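30-kDa cleavage and polyadenylation specificity factor 30 (Arabidopsis thaliana, PDB 5ZUU) helps select poly(A) sites and form pre-mRNA 3' ends as a subunit of the CPSF complex, here through its YTH domain bound to m6A-modified RNA. Local coordinates at residues Arg7-Leu12 against Glu155-Leu160; Asn58-Phe63 against Lys106-Cys111; Arg122-Glu127 against Pro142-Gln147; Ala47-Ala52 against Ser79-Tyr84. All coordinates share one frame; numbering follows the deposited sequence.

How the contacts relate
Contact 2 lies within the central mixed sheet of one YTH domain, about 4 Å from the chain centre, between strands 58-65 and 103-114; the other three join helices, loops and the N-terminal tail around it. Contact 1 joins the N-terminal tail to the turn before helix 159-172, its centre about 10 Å from that of contact 2, and Lys109 bridges the two by a salt bridge to Asp157. Contacts 3 and 4 lie about 16 Å from contact 2, centre to centre, at helix 142-154 and helix 46-55. Along the chain contact 1 encloses all the others, contact 4 crosses contact 2, and contact 3 follows both, which links distant parts of the sequence round one core.

Contact 1: Arg7-Leu12 against Glu155-Leu160; sequences RTSHPL and EPDSEL
With OG1 lying between its backbone N and carbonyl carbon (chi1 62°), Thr8 turns its hydroxyl to Asp157, whose CG sits anti to its own carbonyl carbon (chi1 -69°) and swings the carboxylate toward the N-terminal tail. The two side chains cross at a slant, and Thr8 OG1 donates to Asp157 OD2 over 2.6 Å. The hydroxyl comes to the syn side of the carboxylate, close to its plane, and Thr8 CB follows to 3.3 Å from Asp157 OD2. The other oxygen is served through water. Water 1 donates to Asp157 OD1 at 2.5 Å and forms a second hydrogen bond of 3.0 Å with Ser9 OG, joining two successive residues of the tail to one acid. Ser9 CB itself stays 4.1 Å from Asp157 OD1, a loose approach that leaves the link to the solvent molecule. Asp157 OD1 also makes a salt bridge with Lys109 NZ of strand 103-114, so both carboxylate oxygens are engaged and rotation of the group is restrained. The positive charge of Lys109 would tend to stabilise the ionised form of the acid. Next in the chain, Ser158 takes the N-cap position of the following helix, its OG accepting a weak bond of 3.4 Å from Leu160 N. The 92 Å² buried here is modest and the contact lies at the surface. It is a surface hydrogen-bond network in front of a Ser N-cap, joining the irregular N-terminal tail to the loop that leads into helix 159-172, alongside the YTH fold.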
# COMPACT_ATOMS: atom_id res chain seq x y z
N ARG A 7 -15.00 -13.82 -3.07
CA ARG A 7 -14.60 -12.41 -3.03
C ARG A 7 -13.37 -12.23 -3.92
O ARG A 7 -12.63 -13.14 -4.18
CB ARG A 7 -14.36 -11.89 -1.58
CG ARG A 7 -15.58 -11.87 -0.62
CD ARG A 7 -16.80 -11.05 -1.11
NE ARG A 7 -18.05 -11.36 -0.37
CZ ARG A 7 -19.26 -10.82 -0.62
NH1 ARG A 7 -19.45 -9.92 -1.63
NH2 ARG A 7 -20.32 -11.19 0.13
N THR A 8 -13.23 -11.02 -4.42
CA THR A 8 -12.20 -10.67 -5.35
C THR A 8 -11.11 -9.78 -4.77
O THR A 8 -10.23 -9.42 -5.48
CB THR A 8 -12.87 -9.90 -6.48
OG1 THR A 8 -13.44 -8.69 -5.93
CG2 THR A 8 -13.94 -10.81 -7.14
N SER A 9 -11.23 -9.39 -3.51
CA SER A 9 -10.26 -8.57 -2.82
C SER A 9 -10.08 -9.14 -1.39
O SER A 9 -10.88 -9.97 -0.96
CB SER A 9 -10.75 -7.10 -2.83
OG SER A 9 -11.86 -6.86 -1.96
N HIS A 10 -9.03 -8.77 -0.67
CA HIS A 10 -8.85 -9.25 0.66
C HIS A 10 -9.41 -8.16 1.53
O HIS A 10 -9.16 -6.98 1.29
CB HIS A 10 -7.38 -9.51 1.01
CG HIS A 10 -6.74 -10.52 0.14
ND1 HIS A 10 -6.84 -11.87 0.39
CD2 HIS A 10 -6.08 -10.39 -1.03
CE1 HIS A 10 -6.22 -12.54 -0.57
NE2 HIS A 10 -5.76 -11.67 -1.45
N PRO A 11 -10.19 -8.55 2.53
CA PRO A 11 -10.66 -7.60 3.54
C PRO A 11 -9.49 -7.03 4.39
O PRO A 11 -8.48 -7.68 4.61
CB PRO A 11 -11.55 -8.45 4.40
CG PRO A 11 -10.89 -9.81 4.35
CD PRO A 11 -10.40 -9.95 2.93
N LEU A 12 -9.66 -5.82 4.86
CA LEU A 12 -8.79 -5.22 5.79
C LEU A 12 -8.59 -6.20 6.94
O LEU A 12 -9.55 -6.63 7.51
CB LEU A 12 -9.43 -3.92 6.25
CG LEU A 12 -8.48 -2.91 6.84
CD1 LEU A 12 -7.49 -2.49 5.76
CD2 LEU A 12 -9.31 -1.76 7.37
N GLU A 155 -14.79 1.58 -3.36
CA GLU A 155 -14.57 1.68 -4.79
C GLU A 155 -14.54 0.34 -5.44
O GLU A 155 -14.12 -0.63 -4.85
CB GLU A 155 -13.27 2.43 -5.15
CG GLU A 155 -13.27 3.86 -4.67
CD GLU A 155 -14.45 4.65 -5.23
OE1 GLU A 155 -15.05 5.48 -4.47
OE2 GLU A 155 -14.75 4.50 -6.44
N PRO A 156 -15.04 0.27 -6.69
CA PRO A 156 -14.93 -1.01 -7.47
C PRO A 156 -13.46 -1.38 -7.70
O PRO A 156 -12.59 -0.47 -7.83
CB PRO A 156 -15.56 -0.67 -8.81
CG PRO A 156 -16.42 0.54 -8.52
CD PRO A 156 -15.78 1.31 -7.41
N ASP A 157 -13.20 -2.68 -7.73
CA ASP A 157 -11.90 -3.20 -8.07
C ASP A 157 -11.43 -2.59 -9.39
O ASP A 157 -12.23 -2.46 -10.31
CB ASP A 157 -11.98 -4.72 -8.28
CG ASP A 157 -12.23 -5.46 -7.04
OD1 ASP A 157 -12.27 -4.89 -5.91
OD2 ASP A 157 -12.38 -6.70 -7.16
N SER A 158 -10.15 -2.16 -9.46
CA SER A 158 -9.55 -1.83 -10.70
C SER A 158 -9.12 -3.14 -11.36
O SER A 158 -9.14 -4.25 -10.75
CB SER A 158 -8.30 -0.90 -10.55
OG SER A 158 -7.29 -1.60 -9.85
N GLU A 159 -8.73 -3.00 -12.61
CA GLU A 159 -8.16 -4.16 -13.37
C GLU A 159 -6.96 -4.81 -12.68
O GLU A 159 -6.81 -6.02 -12.78
CB GLU A 159 -7.80 -3.79 -14.81
CG GLU A 159 -7.03 -2.50 -14.94
CD GLU A 159 -7.93 -1.31 -15.17
OE1 GLU A 159 -8.08 -0.96 -16.36
OE2 GLU A 159 -8.51 -0.75 -14.19
N LEU A 160 -6.17 -4.05 -11.91
CA LEU A 160 -5.02 -4.60 -11.18
C LEU A 160 -5.38 -5.59 -10.13
O LEU A 160 -4.53 -6.41 -9.76
CB LEU A 160 -4.16 -3.51 -10.53
CG LEU A 160 -3.52 -2.55 -11.57
CD1 LEU A 160 -2.85 -1.33 -10.95
CD2 LEU A 160 -2.55 -3.29 -12.47
O HOH W 1 -13.55 -6.40 -4.40

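Contact 2: Asn58-Phe63 against Lys106-Cys111; sequences NVILIF and KWLKLC
Trp107 drives the edge of its six-membered ring at the face of Phe63, an edge-to-face pair with the planes at 58° and the centroids 4.5 Å apart. Its CH2 sits over the centre of the Phe63 ring, 3.2 Å above the plane, and comes within 3.3 Å of Phe63 CD1. Phe63 CG stands anti to its carbonyl carbon (chi1 -84°), which turns the ring toward strand 103-114. This is the tight part. The other meeting is looser: one methyl of each branched chain touches, Ile60 CD1 against Leu108 CD1 at 4.0 Å, the side chains crossing nearly at a right angle. Neither end opens to solvent, since all four residues are buried. Strand 70-77 runs between the two strands in the sheet, and a classic beta bulge places Leu108 and Lys109 both opposite Cys74. Trp39 adds a second edge-to-face partner to Phe63, while Trp107 NE1 is hydrogen-bonded to Ser33. An alanine in place of Phe63 would probably open a gap beneath Trp107 CH2 and deprive the indole edge of its aromatic partner. Across the two segments the chemistry is wholly apolar, so shape and the electrostatics of ring edge on ring face hold these side chains together.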
# COMPACT_ATOMS: atom_id res chain seq x y z
N ASN A 58 -0.47 -5.85 11.81
CA ASN A 58 -0.67 -5.44 10.42
C ASN A 58 -0.32 -3.98 10.18
O ASN A 58 -0.86 -3.08 10.83
CB ASN A 58 -2.13 -5.57 10.05
CG ASN A 58 -2.66 -6.94 10.24
OD1 ASN A 58 -2.33 -7.84 9.52
ND2 ASN A 58 -3.57 -7.08 11.16
N VAL A 59 0.60 -3.78 9.27
CA VAL A 59 0.94 -2.50 8.77
C VAL A 59 0.32 -2.44 7.41
O VAL A 59 0.59 -3.28 6.49
CB VAL A 59 2.47 -2.34 8.69
CG1 VAL A 59 2.84 -1.00 8.05
CG2 VAL A 59 3.04 -2.43 10.08
N ILE A 60 -0.60 -1.49 7.31
CA ILE A 60 -1.35 -1.24 6.10
C ILE A 60 -0.78 -0.04 5.35
O ILE A 60 -0.73 1.07 5.89
CB ILE A 60 -2.86 -1.07 6.40
CG1 ILE A 60 -3.36 -2.27 7.21
CG2 ILE A 60 -3.67 -0.89 5.08
CD1 ILE A 60 -3.10 -3.62 6.56
N LEU A 61 -0.34 -0.27 4.12
CA LEU A 61 0.27 0.75 3.22
C LEU A 61 -0.76 1.15 2.19
O LEU A 61 -1.12 0.37 1.34
CB LEU A 61 1.46 0.11 2.53
CG LEU A 61 2.49 -0.52 3.49
CD1 LEU A 61 3.61 -1.12 2.71
CD2 LEU A 61 3.07 0.52 4.46
N ILE A 62 -1.20 2.40 2.24
CA ILE A 62 -2.13 2.97 1.33
C ILE A 62 -1.36 3.73 0.27
O ILE A 62 -0.80 4.80 0.55
CB ILE A 62 -3.09 3.92 2.10
CG1 ILE A 62 -3.86 3.12 3.16
CG2 ILE A 62 -4.05 4.63 1.16
CD1 ILE A 62 -4.70 3.98 4.14
N PHE A 63 -1.40 3.25 -0.97
CA PHE A 63 -0.58 3.75 -2.07
C PHE A 63 -1.21 4.85 -2.82
O PHE A 63 -2.38 4.87 -3.06
CB PHE A 63 -0.26 2.66 -3.11
CG PHE A 63 0.90 1.83 -2.73
CD1 PHE A 63 0.85 1.06 -1.54
CD2 PHE A 63 2.06 1.80 -3.51
CE1 PHE A 63 1.93 0.25 -1.17
CE2 PHE A 63 3.14 1.02 -3.13
CZ PHE A 63 3.09 0.24 -1.97
N LYS A 106 1.41 -7.80 0.41
CA LYS A 106 0.24 -8.48 -0.14
C LYS A 106 -0.80 -7.42 -0.41
O LYS A 106 -1.29 -6.78 0.51
CB LYS A 106 -0.26 -9.42 0.89
CG LYS A 106 -1.61 -10.06 0.66
CD LYS A 106 -1.77 -11.07 1.80
CE LYS A 106 -3.19 -11.33 2.23
NZ LYS A 106 -3.65 -12.51 1.49
N TRP A 107 -1.14 -7.26 -1.69
CA TRP A 107 -2.15 -6.32 -2.12
C TRP A 107 -3.52 -6.76 -1.66
O TRP A 107 -3.92 -7.88 -1.87
CB TRP A 107 -2.07 -6.16 -3.62
CG TRP A 107 -0.92 -5.32 -3.97
CD1 TRP A 107 0.34 -5.74 -4.36
CD2 TRP A 107 -0.81 -3.91 -3.75
NE1 TRP A 107 1.18 -4.67 -4.49
CE2 TRP A 107 0.51 -3.53 -4.16
CE3 TRP A 107 -1.72 -2.93 -3.36
CZ2 TRP A 107 0.94 -2.22 -4.14
CZ3 TRP A 107 -1.29 -1.61 -3.37
CH2 TRP A 107 0.05 -1.27 -3.72
N LEU A 108 -4.19 -5.89 -0.90
CA LEU A 108 -5.48 -6.24 -0.32
C LEU A 108 -6.60 -5.75 -1.23
O LEU A 108 -7.50 -6.52 -1.52
CB LEU A 108 -5.59 -5.75 1.09
CG LEU A 108 -4.45 -6.22 1.97
CD1 LEU A 108 -4.48 -5.39 3.26
CD2 LEU A 108 -4.49 -7.72 2.28
N LYS A 109 -6.52 -4.51 -1.70
CA LYS A 109 -7.51 -3.88 -2.43
C LYS A 109 -6.87 -2.94 -3.41
O LYS A 109 -6.03 -2.11 -3.04
CB LYS A 109 -8.39 -3.04 -1.50
CG LYS A 109 -9.50 -2.22 -2.18
CD LYS A 109 -10.61 -3.12 -2.75
CE LYS A 109 -11.55 -2.33 -3.65
NZ LYS A 109 -12.81 -3.03 -4.14
N LEU A 110 -7.25 -3.06 -4.64
CA LEU A 110 -6.82 -2.17 -5.71
C LEU A 110 -7.99 -1.47 -6.38
O LEU A 110 -8.98 -2.14 -6.73
CB LEU A 110 -6.08 -3.05 -6.73
CG LEU A 110 -4.69 -3.35 -6.17
CD1 LEU A 110 -4.13 -4.69 -6.69
CD2 LEU A 110 -3.75 -2.16 -6.40
N CYS A 111 -7.91 -0.17 -6.54
CA CYS A 111 -9.06 0.64 -6.96
C CYS A 111 -8.56 2.04 -7.34
O CYS A 111 -7.38 2.21 -7.38
CB CYS A 111 -10.03 0.71 -5.80
SG CYS A 111 -9.40 1.65 -4.35

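Contact 3: Arg122-Glu127 against Pro142-Gln147; sequences RNPYNE and PSVGEQ
The N-terminal turn of helix 142-154 packs against an Asx turn that begins at Asn123, at the end of the short, weakly bonded strand 122-123. Val144 carries the contact, straddling the carbonyl of Arg122 with both methyls: CG2 lies 3.3 Å and CG1 3.4 Å from Arg122 O. Having CG1 anti to the backbone N (chi1 173°) places the fork across that oxygen. The CG2 branch reaches on to Pro124 CD at 4.0 Å. Farther along, Tyr125 crosses Pro142 at about a right angle and sets its OH 3.6 Å from Pro142 CD, a van der Waals touch on the first turn of the helix. The loop is shaped by Asn123, whose OD1 accepts from Tyr125 N at 3.0 Å; this donor stands well above the carbonyl plane, 65° out of it. The same OD1 takes a second bond from Glu141 N, just before the helix, and Asn123 ND2 is held by Glu139 O. Glu141 OE1 in turn accepts from Val144 N. One buried asparagine therefore fixes the turn and ties it to the chain entering the helix. The arrangement is an Asx turn laid beside a helix N-terminus, at the surface of the YTH domain.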
# COMPACT_ATOMS: atom_id res chain seq x y z
N ARG A 122 -8.86 14.53 7.53
CA ARG A 122 -7.57 15.12 7.89
C ARG A 122 -6.78 14.26 8.85
O ARG A 122 -7.36 13.48 9.58
CB ARG A 122 -7.77 16.50 8.45
CG ARG A 122 -8.21 17.47 7.38
CD ARG A 122 -8.75 18.77 8.00
NE ARG A 122 -9.04 19.71 6.93
CZ ARG A 122 -8.30 20.74 6.58
NH1 ARG A 122 -7.17 20.99 7.22
NH2 ARG A 122 -8.68 21.54 5.58
N ASN A 123 -5.45 14.42 8.82
CA ASN A 123 -4.51 13.62 9.60
C ASN A 123 -3.81 14.46 10.73
O ASN A 123 -2.92 15.23 10.43
CB ASN A 123 -3.42 13.09 8.71
CG ASN A 123 -2.48 12.16 9.43
OD1 ASN A 123 -2.71 11.81 10.59
ND2 ASN A 123 -1.38 11.78 8.75
N PRO A 124 -4.20 14.24 12.01
CA PRO A 124 -3.54 14.86 13.20
C PRO A 124 -2.02 14.66 13.25
O PRO A 124 -1.34 15.52 13.72
CB PRO A 124 -4.19 14.16 14.38
CG PRO A 124 -5.51 13.71 13.90
CD PRO A 124 -5.35 13.43 12.41
N TYR A 125 -1.51 13.57 12.69
CA TYR A 125 -0.09 13.34 12.65
C TYR A 125 0.62 14.20 11.63
O TYR A 125 1.82 14.21 11.57
CB TYR A 125 0.21 11.86 12.35
CG TYR A 125 -0.11 10.85 13.43
CD1 TYR A 125 -0.55 11.21 14.73
CD2 TYR A 125 0.14 9.50 13.19
CE1 TYR A 125 -0.76 10.26 15.71
CE2 TYR A 125 -0.07 8.55 14.15
CZ TYR A 125 -0.49 8.93 15.39
OH TYR A 125 -0.74 7.93 16.26
N ASN A 126 -0.08 14.84 10.72
CA ASN A 126 0.55 15.74 9.79
C ASN A 126 -0.14 17.10 9.88
O ASN A 126 -0.64 17.60 8.91
CB ASN A 126 0.47 15.18 8.37
CG ASN A 126 1.27 16.01 7.39
OD1 ASN A 126 2.29 16.56 7.79
ND2 ASN A 126 0.86 16.10 6.14
N GLU A 127 -0.22 17.67 11.08
CA GLU A 127 -0.74 19.04 11.28
C GLU A 127 -2.20 19.23 10.88
O GLU A 127 -2.62 20.32 10.45
CB GLU A 127 0.09 20.05 10.50
CG GLU A 127 1.51 20.10 10.95
CD GLU A 127 2.36 20.94 10.02
OE1 GLU A 127 1.91 21.29 8.92
OE2 GLU A 127 3.49 21.24 10.42
N PRO A 142 -4.41 6.49 13.61
CA PRO A 142 -4.95 5.21 13.12
C PRO A 142 -6.44 5.15 12.88
O PRO A 142 -6.91 4.34 12.05
CB PRO A 142 -4.53 4.20 14.20
CG PRO A 142 -4.03 5.03 15.36
CD PRO A 142 -3.52 6.30 14.75
N SER A 143 -7.16 5.98 13.60
CA SER A 143 -8.59 6.12 13.34
C SER A 143 -8.85 6.77 12.01
O SER A 143 -9.75 6.34 11.29
CB SER A 143 -9.32 6.92 14.43
OG SER A 143 -9.41 6.14 15.60
N VAL A 144 -8.03 7.74 11.63
CA VAL A 144 -8.14 8.31 10.31
C VAL A 144 -7.71 7.31 9.20
O VAL A 144 -8.33 7.25 8.15
CB VAL A 144 -7.35 9.59 10.23
CG1 VAL A 144 -7.31 10.14 8.83
CG2 VAL A 144 -7.94 10.63 11.16
N GLY A 145 -6.67 6.51 9.46
CA GLY A 145 -6.22 5.46 8.56
C GLY A 145 -7.26 4.43 8.25
O GLY A 145 -7.47 4.04 7.12
N GLU A 146 -7.97 4.03 9.28
CA GLU A 146 -9.08 3.12 9.11
C GLU A 146 -10.25 3.75 8.27
O GLU A 146 -10.76 3.12 7.41
CB GLU A 146 -9.50 2.71 10.50
CG GLU A 146 -10.60 1.68 10.59
CD GLU A 146 -10.90 1.45 12.07
OE1 GLU A 146 -11.21 2.45 12.79
OE2 GLU A 146 -10.72 0.30 12.52
N GLN A 147 -10.57 5.03 8.47
CA GLN A 147 -11.50 5.72 7.61
C GLN A 147 -11.08 5.81 6.18
O GLN A 147 -11.91 5.60 5.30
CB GLN A 147 -11.82 7.14 8.12
CG GLN A 147 -12.50 7.14 9.48
CD GLN A 147 -13.79 6.30 9.48
OE1 GLN A 147 -14.57 6.39 8.54
NE2 GLN A 147 -14.00 5.48 10.52

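Contact 4: Ala47-Ala52 against Ser79-Tyr84; sequences AKLNEA and SRIGGY
Asn50 reaches from helix 46-55 into the loop 79-84 and meets something at every step. Its CB lies over one face of the Arg80 guanidinium, 4.0 Å above the plane. CG, anti to the carbonyl carbon (chi1 -83°), approaches Arg80 CG at 3.6 Å. At the tip the amide splits its work: OD1 accepts from Ile81 N at 2.7 Å, in the carbonyl plane and on a lone pair, while ND2 donates to Ile81 O at 2.9 Å, tilted a little from both planes. A single side chain thus satisfies the N-H and the C=O of one loop residue. The amide and guanidinium planes lie 14° apart, stacked, and Arg80 NE goes on to a salt bridge with Asp54 of the same helix as Asn50, which is likely to hold the guanidinium in place over the amide. Alongside, Ile81 CD1 packs on Leu49 CB at 4.0 Å, while Phe103 lies against both residues. With an alanine at Asn50, Ile81 N and O would probably lose these partners and the loop be held less firmly to the helix. The chemistry implies attachment by paired side-chain-to-backbone hydrogen bonds: an asparagine amide pairs with the N-H and C=O of one residue, Ile81, fixing a loop of no regular structure to the helix.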
# COMPACT_ATOMS: atom_id res chain seq x y z
N ALA A 47 13.54 2.35 8.67
CA ALA A 47 13.50 2.11 10.08
C ALA A 47 12.09 2.37 10.62
O ALA A 47 11.61 1.67 11.56
CB ALA A 47 14.47 3.04 10.78
N LYS A 48 11.44 3.35 10.06
CA LYS A 48 10.10 3.59 10.49
C LYS A 48 9.07 2.57 10.05
O LYS A 48 8.23 2.21 10.86
CB LYS A 48 9.65 5.00 10.28
CG LYS A 48 9.00 5.46 9.03
CD LYS A 48 8.25 6.72 9.46
CE LYS A 48 8.29 7.74 8.41
NZ LYS A 48 7.35 8.81 8.84
N LEU A 49 9.22 2.01 8.85
CA LEU A 49 8.38 0.89 8.51
C LEU A 49 8.76 -0.30 9.36
O LEU A 49 7.86 -1.03 9.73
CB LEU A 49 8.38 0.52 7.00
CG LEU A 49 7.86 1.62 6.11
CD1 LEU A 49 7.82 1.14 4.69
CD2 LEU A 49 6.47 2.13 6.52
N ASN A 50 10.03 -0.50 9.70
CA ASN A 50 10.37 -1.68 10.53
C ASN A 50 9.85 -1.51 11.96
O ASN A 50 9.45 -2.49 12.61
CB ASN A 50 11.89 -2.00 10.52
CG ASN A 50 12.34 -2.82 9.31
OD1 ASN A 50 11.51 -3.41 8.62
ND2 ASN A 50 13.64 -2.85 9.04
N GLU A 51 9.85 -0.28 12.46
CA GLU A 51 9.34 -0.03 13.80
C GLU A 51 7.85 -0.37 13.82
O GLU A 51 7.33 -0.92 14.76
CB GLU A 51 9.64 1.45 14.19
CG GLU A 51 9.38 1.85 15.67
CD GLU A 51 7.89 2.17 16.00
OE1 GLU A 51 7.49 2.10 17.20
OE2 GLU A 51 7.09 2.48 15.09
N ALA A 52 7.13 0.03 12.78
CA ALA A 52 5.68 -0.29 12.68
C ALA A 52 5.50 -1.81 12.53
O ALA A 52 4.70 -2.40 13.25
CB ALA A 52 5.07 0.48 11.53
N SER A 79 6.84 -8.61 5.05
CA SER A 79 8.11 -8.95 5.66
C SER A 79 8.76 -7.70 6.25
O SER A 79 8.47 -6.58 5.84
CB SER A 79 9.07 -9.65 4.69
OG SER A 79 9.52 -8.73 3.72
N ARG A 80 9.65 -7.94 7.20
CA ARG A 80 10.49 -6.92 7.81
C ARG A 80 11.55 -6.51 6.76
O ARG A 80 11.97 -7.32 6.01
CB ARG A 80 11.10 -7.45 9.09
CG ARG A 80 11.80 -6.35 9.89
CD ARG A 80 12.17 -6.88 11.23
NE ARG A 80 12.44 -5.83 12.21
CZ ARG A 80 13.61 -5.17 12.37
NH1 ARG A 80 13.70 -4.28 13.37
NH2 ARG A 80 14.67 -5.35 11.57
N ILE A 81 11.88 -5.24 6.62
CA ILE A 81 12.92 -4.83 5.67
C ILE A 81 14.31 -5.28 6.21
O ILE A 81 14.68 -5.00 7.35
CB ILE A 81 12.94 -3.31 5.46
CG1 ILE A 81 11.56 -2.76 4.97
CG2 ILE A 81 14.02 -2.98 4.45
CD1 ILE A 81 11.41 -1.23 4.99
N GLY A 82 15.08 -5.89 5.33
CA GLY A 82 16.34 -6.53 5.67
C GLY A 82 16.08 -7.94 5.24
O GLY A 82 14.96 -8.42 5.30
N GLY A 83 17.04 -8.63 4.74
CA GLY A 83 16.71 -10.02 4.34
C GLY A 83 16.43 -10.01 2.84
O GLY A 83 15.79 -9.08 2.31
N TYR A 84 16.92 -11.02 2.12
CA TYR A 84 16.70 -11.02 0.71
C TYR A 84 15.21 -11.35 0.40
O TYR A 84 14.65 -12.28 0.93
CB TYR A 84 17.59 -12.02 -0.01
CG TYR A 84 17.22 -12.13 -1.46
CD1 TYR A 84 17.60 -11.17 -2.36
CD2 TYR A 84 16.42 -13.18 -1.91
CE1 TYR A 84 17.23 -11.26 -3.71
CE2 TYR A 84 16.07 -13.32 -3.24
CZ TYR A 84 16.47 -12.35 -4.13
OH TYR A 84 16.11 -12.51 -5.45